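Long-range contacts in lipoxygenase (Cyanothece sp., PDB 5EK8), which probably catalyses, as a 9R-lipoxygenase with a non-heme iron centre, the insertion of molecular oxygen into polyunsaturated fatty acids: residues P67-I71 and R376-K380; R137-I142 and L158-Y162. All blocks are in the same frame, centred on the assembly; numbering follows the deposited sequence.

Contact 1: residues P67-I71 and R376-K380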
loop_
_atom_site.group_PDB
_atom_site.type_symbol
_atom_site.label_atom_id
_atom_site.label_comp_id
_atom_site.label_asym_id
_atom_site.label_seq_id
_atom_site.Cartn_x
_atom_site.Cartn_y
_atom_site.Cartn_z
ATOM N N PRO A 67 -26.645 4.891 -6.066
ATOM C CA PRO A 67 -26.944 3.760 -6.949
ATOM C C PRO A 67 -25.735 2.875 -7.218
ATOM O O PRO A 67 -24.639 3.386 -7.453
ATOM C CB PRO A 67 -27.415 4.436 -8.242
ATOM C CG PRO A 67 -26.918 5.839 -8.161
ATOM C CD PRO A 67 -26.944 6.182 -6.708
ATOM N N LEU A 68 -25.943 1.562 -7.165
ATOM C CA LEU A 68 -24.939 0.592 -7.593
ATOM C C LEU A 68 -25.043 0.434 -9.105
ATOM O O LEU A 68 -25.856 -0.339 -9.608
ATOM C CB LEU A 68 -25.137 -0.751 -6.890
ATOM C CG LEU A 68 -23.998 -1.766 -6.965
ATOM C CD1 LEU A 68 -22.782 -1.250 -6.234
ATOM C CD2 LEU A 68 -24.435 -3.104 -6.387
ATOM N N HIS A 69 -24.209 1.178 -9.819
ATOM C CA HIS A 69 -24.375 1.379 -11.251
ATOM C C HIS A 69 -23.624 0.382 -12.125
ATOM O O HIS A 69 -22.510 -0.031 -11.800
ATOM C CB HIS A 69 -23.921 2.788 -11.611
ATOM C CG HIS A 69 -22.520 3.086 -11.188
ATOM N ND1 HIS A 69 -22.205 3.545 -9.924
ATOM C CD2 HIS A 69 -21.345 2.979 -11.849
ATOM C CE1 HIS A 69 -20.901 3.714 -9.833
ATOM N NE2 HIS A 69 -20.353 3.374 -10.988
ATOM N N ASN A 70 -24.250 0.016 -13.243
ATOM C CA ASN A 70 -23.615 -0.773 -14.297
ATOM C C ASN A 70 -22.984 -2.063 -13.788
ATOM O O ASN A 70 -21.905 -2.453 -14.234
ATOM C CB ASN A 70 -22.553 0.064 -15.020
ATOM C CG ASN A 70 -23.069 1.427 -15.451
ATOM O OD1 ASN A 70 -24.276 1.669 -15.488
ATOM N ND2 ASN A 70 -22.150 2.325 -15.783
ATOM N N ILE A 71 -23.652 -2.719 -12.847
ATOM C CA ILE A 71 -23.141 -3.967 -12.308
ATOM C C ILE A 71 -24.022 -5.115 -12.786
ATOM O O ILE A 71 -25.237 -4.959 -12.941
ATOM C CB ILE A 71 -23.063 -3.929 -10.764
ATOM C CG1 ILE A 71 -22.069 -4.972 -10.253
ATOM C CG2 ILE A 71 -24.444 -4.090 -10.128
ATOM C CD1 ILE A 71 -21.534 -4.661 -8.880
ATOM N N ARG A 376 -15.225 0.313 -6.442
ATOM C CA ARG A 376 -16.604 0.675 -6.160
ATOM C C ARG A 376 -17.315 1.196 -7.398
ATOM O O ARG A 376 -18.487 0.892 -7.606
ATOM C CB ARG A 376 -16.676 1.724 -5.053
ATOM C CG ARG A 376 -16.706 1.159 -3.651
ATOM C CD ARG A 376 -16.714 2.283 -2.617
ATOM N NE ARG A 376 -18.003 2.960 -2.555
ATOM C CZ ARG A 376 -18.928 2.708 -1.636
ATOM N NH1 ARG A 376 -18.701 1.800 -0.698
ATOM N NH2 ARG A 376 -20.077 3.366 -1.649
ATOM N N ASN A 377 -16.617 1.975 -8.223
ATOM C CA ASN A 377 -17.319 2.741 -9.256
ATOM C C ASN A 377 -16.873 2.546 -10.709
ATOM O O ASN A 377 -17.517 3.060 -11.624
ATOM C CB ASN A 377 -17.231 4.233 -8.916
ATOM C CG ASN A 377 -17.797 4.551 -7.543
ATOM O OD1 ASN A 377 -19.010 4.638 -7.366
ATOM N ND2 ASN A 377 -16.916 4.733 -6.565
ATOM N N LEU A 378 -15.788 1.812 -10.933
ATOM C CA LEU A 378 -15.263 1.663 -12.291
ATOM C C LEU A 378 -15.541 0.283 -12.880
ATOM O O LEU A 378 -14.887 -0.696 -12.517
ATOM C CB LEU A 378 -13.759 1.948 -12.311
ATOM C CG LEU A 378 -13.374 3.376 -11.923
ATOM C CD1 LEU A 378 -11.872 3.595 -12.060
ATOM C CD2 LEU A 378 -14.154 4.385 -12.762
ATOM N N ARG A 379 -16.504 0.215 -13.796
ATOM C CA ARG A 379 -16.878 -1.044 -14.445
ATOM C C ARG A 379 -16.864 -0.951 -15.973
ATOM O O ARG A 379 -15.989 -1.520 -16.626
ATOM C CB ARG A 379 -18.259 -1.493 -13.969
ATOM C CG ARG A 379 -18.209 -2.397 -12.759
ATOM C CD ARG A 379 -19.526 -2.428 -12.016
ATOM N NE ARG A 379 -19.293 -2.234 -10.592
ATOM C CZ ARG A 379 -19.699 -1.173 -9.907
ATOM N NH1 ARG A 379 -19.429 -1.081 -8.615
ATOM N NH2 ARG A 379 -20.383 -0.212 -10.510
ATOM N N LYS A 380 -17.837 -0.240 -16.539
ATOM C CA LYS A 380 -17.924 -0.075 -17.990
ATOM C C LYS A 380 -16.837 0.847 -18.542
ATOM O O LYS A 380 -16.434 0.723 -19.702
ATOM C CB LYS A 380 -19.298 0.465 -18.389
ATOM C CG LYS A 380 -20.421 -0.552 -18.290
ATOM C CD LYS A 380 -21.596 -0.138 -19.166
ATOM C CE LYS A 380 -22.718 -1.164 -19.121
ATOM N NZ LYS A 380 -23.779 -0.860 -20.118
#
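Residues 67-71 run as an irregular loop past the C-terminal end of helix 337-377, with CA atoms 7.5 Å apart for His69 and Asn377 and 6.7 Å apart for Asn70 and Arg379. Leu378 is the first residue to leave helical angles and turns its CB away from the loop, while Asn70, in a left-handed conformation (phi/psi 53/39), turns its CB toward residues 376-380. The one clear polar link is a nearly linear hydrogen bond from His69 NE2 to Asn377 O (2.9 Å, 168°). The acceptor lies at the edge of the imidazole, near its plane, as such a bond requires. The contact thus joins the β-sandwich, through the loop between strands 53-61 and 72-79, to the catalytic domain, where the long helix 337-377 carries the iron ligands His359 and His364 well away from this end. Arg379 fills the space between the segments: Ile71 CD1 lies over one face of its guanidinium, 3.7 Å from Arg379 NE, and Arg379 NH2 sits over a face of the His69 ring, 3.6 Å from His69 CD2 and 2.5 Å from His69 O. Within its own segment, Arg379 NH1 donates a very short and strongly bent hydrogen bond (2.4 Å, 117°) to Arg376 O. Helix 482-495 adds a shared acceptor, Glu484, which takes hydrogen bonds from Asn70 ND2 and from the backbone N atoms of Arg379 and Lys380.

Contact 2: residues R137-I142 and L158-Y162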
loop_
_atom_site.group_PDB
_atom_site.type_symbol
_atom_site.label_atom_id
_atom_site.label_comp_id
_atom_site.label_asym_id
_atom_site.label_seq_id
_atom_site.Cartn_x
_atom_site.Cartn_y
_atom_site.Cartn_z
ATOM N N ARG A 137 -17.471 -13.365 -10.706
ATOM C CA ARG A 137 -17.373 -13.712 -9.293
ATOM C C ARG A 137 -18.650 -13.243 -8.602
ATOM O O ARG A 137 -19.137 -12.144 -8.872
ATOM C CB ARG A 137 -16.141 -13.066 -8.652
ATOM C CG ARG A 137 -16.196 -12.972 -7.133
ATOM C CD ARG A 137 -15.432 -11.750 -6.621
ATOM N NE ARG A 137 -15.700 -11.509 -5.204
ATOM C CZ ARG A 137 -16.509 -10.562 -4.739
ATOM N NH1 ARG A 137 -17.124 -9.736 -5.571
ATOM N NH2 ARG A 137 -16.695 -10.433 -3.434
ATOM N N ILE A 138 -19.202 -14.072 -7.723
ATOM C CA ILE A 138 -20.455 -13.723 -7.060
ATOM C C ILE A 138 -20.227 -12.719 -5.934
ATOM O O ILE A 138 -19.624 -13.036 -4.907
ATOM C CB ILE A 138 -21.164 -14.968 -6.507
ATOM C CG1 ILE A 138 -21.658 -15.835 -7.665
ATOM C CG2 ILE A 138 -22.327 -14.567 -5.599
ATOM C CD1 ILE A 138 -22.350 -17.101 -7.229
ATOM N N ALA A 139 -20.713 -11.498 -6.144
ATOM C CA ALA A 139 -20.487 -10.408 -5.202
ATOM C C ALA A 139 -21.519 -10.402 -4.073
ATOM O O ALA A 139 -21.176 -10.133 -2.922
ATOM C CB ALA A 139 -20.491 -9.078 -5.929
ATOM N N TYR A 140 -22.774 -10.705 -4.388
ATOM C CA TYR A 140 -23.798 -10.715 -3.337
ATOM C C TYR A 140 -25.018 -11.535 -3.738
ATOM O O TYR A 140 -25.255 -11.764 -4.918
ATOM C CB TYR A 140 -24.218 -9.281 -2.993
ATOM C CG TYR A 140 -24.940 -9.126 -1.667
ATOM C CD1 TYR A 140 -24.273 -9.319 -0.460
ATOM C CD2 TYR A 140 -26.282 -8.756 -1.620
ATOM C CE1 TYR A 140 -24.929 -9.164 0.756
ATOM C CE2 TYR A 140 -26.943 -8.596 -0.412
ATOM C CZ TYR A 140 -26.264 -8.803 0.771
ATOM O OH TYR A 140 -26.929 -8.647 1.965
ATOM N N ILE A 141 -25.792 -11.989 -2.758
ATOM C CA ILE A 141 -27.024 -12.717 -3.059
ATOM C C ILE A 141 -28.216 -12.195 -2.257
ATOM O O ILE A 141 -28.162 -12.094 -1.032
ATOM C CB ILE A 141 -26.879 -14.231 -2.797
ATOM C CG1 ILE A 141 -25.722 -14.821 -3.606
ATOM C CG2 ILE A 141 -28.161 -14.956 -3.156
ATOM C CD1 ILE A 141 -25.464 -16.278 -3.306
ATOM N N ILE A 142 -29.289 -11.863 -2.966
ATOM C CA ILE A 142 -30.521 -11.411 -2.344
ATOM C C ILE A 142 -31.637 -12.421 -2.571
ATOM O O ILE A 142 -31.844 -12.876 -3.693
ATOM C CB ILE A 142 -30.960 -10.056 -2.900
ATOM C CG1 ILE A 142 -29.824 -9.039 -2.766
ATOM C CG2 ILE A 142 -32.213 -9.587 -2.195
ATOM C CD1 ILE A 142 -30.082 -7.735 -3.480
ATOM N N LEU A 158 -33.248 -2.078 -2.949
ATOM C CA LEU A 158 -32.485 -2.827 -1.960
ATOM C C LEU A 158 -31.082 -2.256 -1.843
ATOM O O LEU A 158 -30.584 -1.625 -2.776
ATOM C CB LEU A 158 -32.420 -4.305 -2.338
ATOM C CG LEU A 158 -33.762 -4.985 -2.607
ATOM C CD1 LEU A 158 -33.538 -6.413 -3.073
ATOM C CD2 LEU A 158 -34.650 -4.941 -1.367
ATOM N N THR A 159 -30.448 -2.475 -0.696
ATOM C CA THR A 159 -29.074 -2.036 -0.499
ATOM C C THR A 159 -28.115 -3.213 -0.602
ATOM O O THR A 159 -28.456 -4.340 -0.244
ATOM C CB THR A 159 -28.879 -1.336 0.864
ATOM O OG1 THR A 159 -29.308 -2.203 1.921
ATOM C CG2 THR A 159 -29.674 -0.037 0.923
ATOM N N VAL A 160 -26.914 -2.942 -1.104
ATOM C CA VAL A 160 -25.889 -3.966 -1.249
ATOM C C VAL A 160 -24.584 -3.502 -0.613
ATOM O O VAL A 160 -24.092 -2.422 -0.927
ATOM C CB VAL A 160 -25.636 -4.316 -2.735
ATOM C CG1 VAL A 160 -24.555 -5.393 -2.859
ATOM C CG2 VAL A 160 -26.933 -4.760 -3.415
ATOM N N PRO A 161 -24.022 -4.316 0.291
ATOM C CA PRO A 161 -22.731 -3.989 0.902
ATOM C C PRO A 161 -21.564 -4.277 -0.038
ATOM O O PRO A 161 -20.752 -5.161 0.239
ATOM C CB PRO A 161 -22.689 -4.897 2.131
ATOM C CG PRO A 161 -23.488 -6.082 1.728
ATOM C CD PRO A 161 -24.585 -5.567 0.831
ATOM N N TYR A 162 -21.486 -3.532 -1.135
ATOM C CA TYR A 162 -20.420 -3.724 -2.108
ATOM C C TYR A 162 -19.239 -2.802 -1.824
ATOM O O TYR A 162 -19.341 -1.581 -1.969
ATOM C CB TYR A 162 -20.941 -3.491 -3.525
ATOM C CG TYR A 162 -19.956 -3.878 -4.605
ATOM C CD1 TYR A 162 -19.291 -2.906 -5.347
ATOM C CD2 TYR A 162 -19.682 -5.220 -4.877
ATOM C CE1 TYR A 162 -18.388 -3.255 -6.333
ATOM C CE2 TYR A 162 -18.778 -5.583 -5.868
ATOM C CZ TYR A 162 -18.133 -4.594 -6.591
ATOM O OH TYR A 162 -17.236 -4.928 -7.578
#
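Two β-sheets packed face to face form the sandwich to which this contact belongs, and it joins an outermost strand of each: 132-143 of the four-stranded antiparallel sheet and 152-160 of the three-stranded mixed sheet. The axes of strand segments 137-142 and 158-160 approach to 9.1 Å at 150° between their directions, too far apart for backbone pairing, so the side chains between the sheets make the contact. A classic β bulge sets their pattern. Ala139 and Tyr140 both face Val119 on the neighbouring strand, and both send CB toward the opposing segment, as Ile142 does. Ile142 CG2 meets Leu158 CD1 at 3.5 Å, and Tyr140 CB lies 3.9 Å from Val160 CG1. Further along, the Tyr140 ring spreads over Pro161 in a CH-π contact: Pro161 CD is 3.8 Å from the ring centroid and 19° off its normal. Pro161 is the centre of an inverse γ turn, closed by a weak 2.8 Å bond from Tyr162 N to Val160 O. Beyond that turn, the edge of the Tyr162 ring meets Ala139, with 3.9 Å between Tyr162 CE2 and Ala139 CB, and Arg137 NH1 is 4.5 Å from the same CE2. The charge of Arg137 is engaged by Asp121 in a salt bridge, and Asp121 also accepts a weak hydrogen bond from Tyr162 OH. Apolar side chains meeting between two sheets whose facing strands are not hydrogen-bonded to each other are typical of a β-sandwich, here the PLAT domain, which follows two N-terminal helices.

In the fold
From the N terminus, the chain passes two helices and strand 53-61 before reaching 67-71, the first half of contact 1. Contact 2 then opens and closes within the sandwich, 137-142 meeting 158-162 across only 15 intervening residues. The chain next enters the helical catalytic domain, where 376-380, separated from 67-71 by 304 residues, closes contact 1. Contact 2 is therefore nested inside the loop of contact 1: contact 2 joins outermost strands of the two sheets, whereas contact 1 joins the sandwich to the catalytic domain. Their centres are 12 Å apart and they touch, with Arg379 NH1 3.3 Å from Tyr162 CE1 and Leu68 CD2 4.0 Å from Val160 CB.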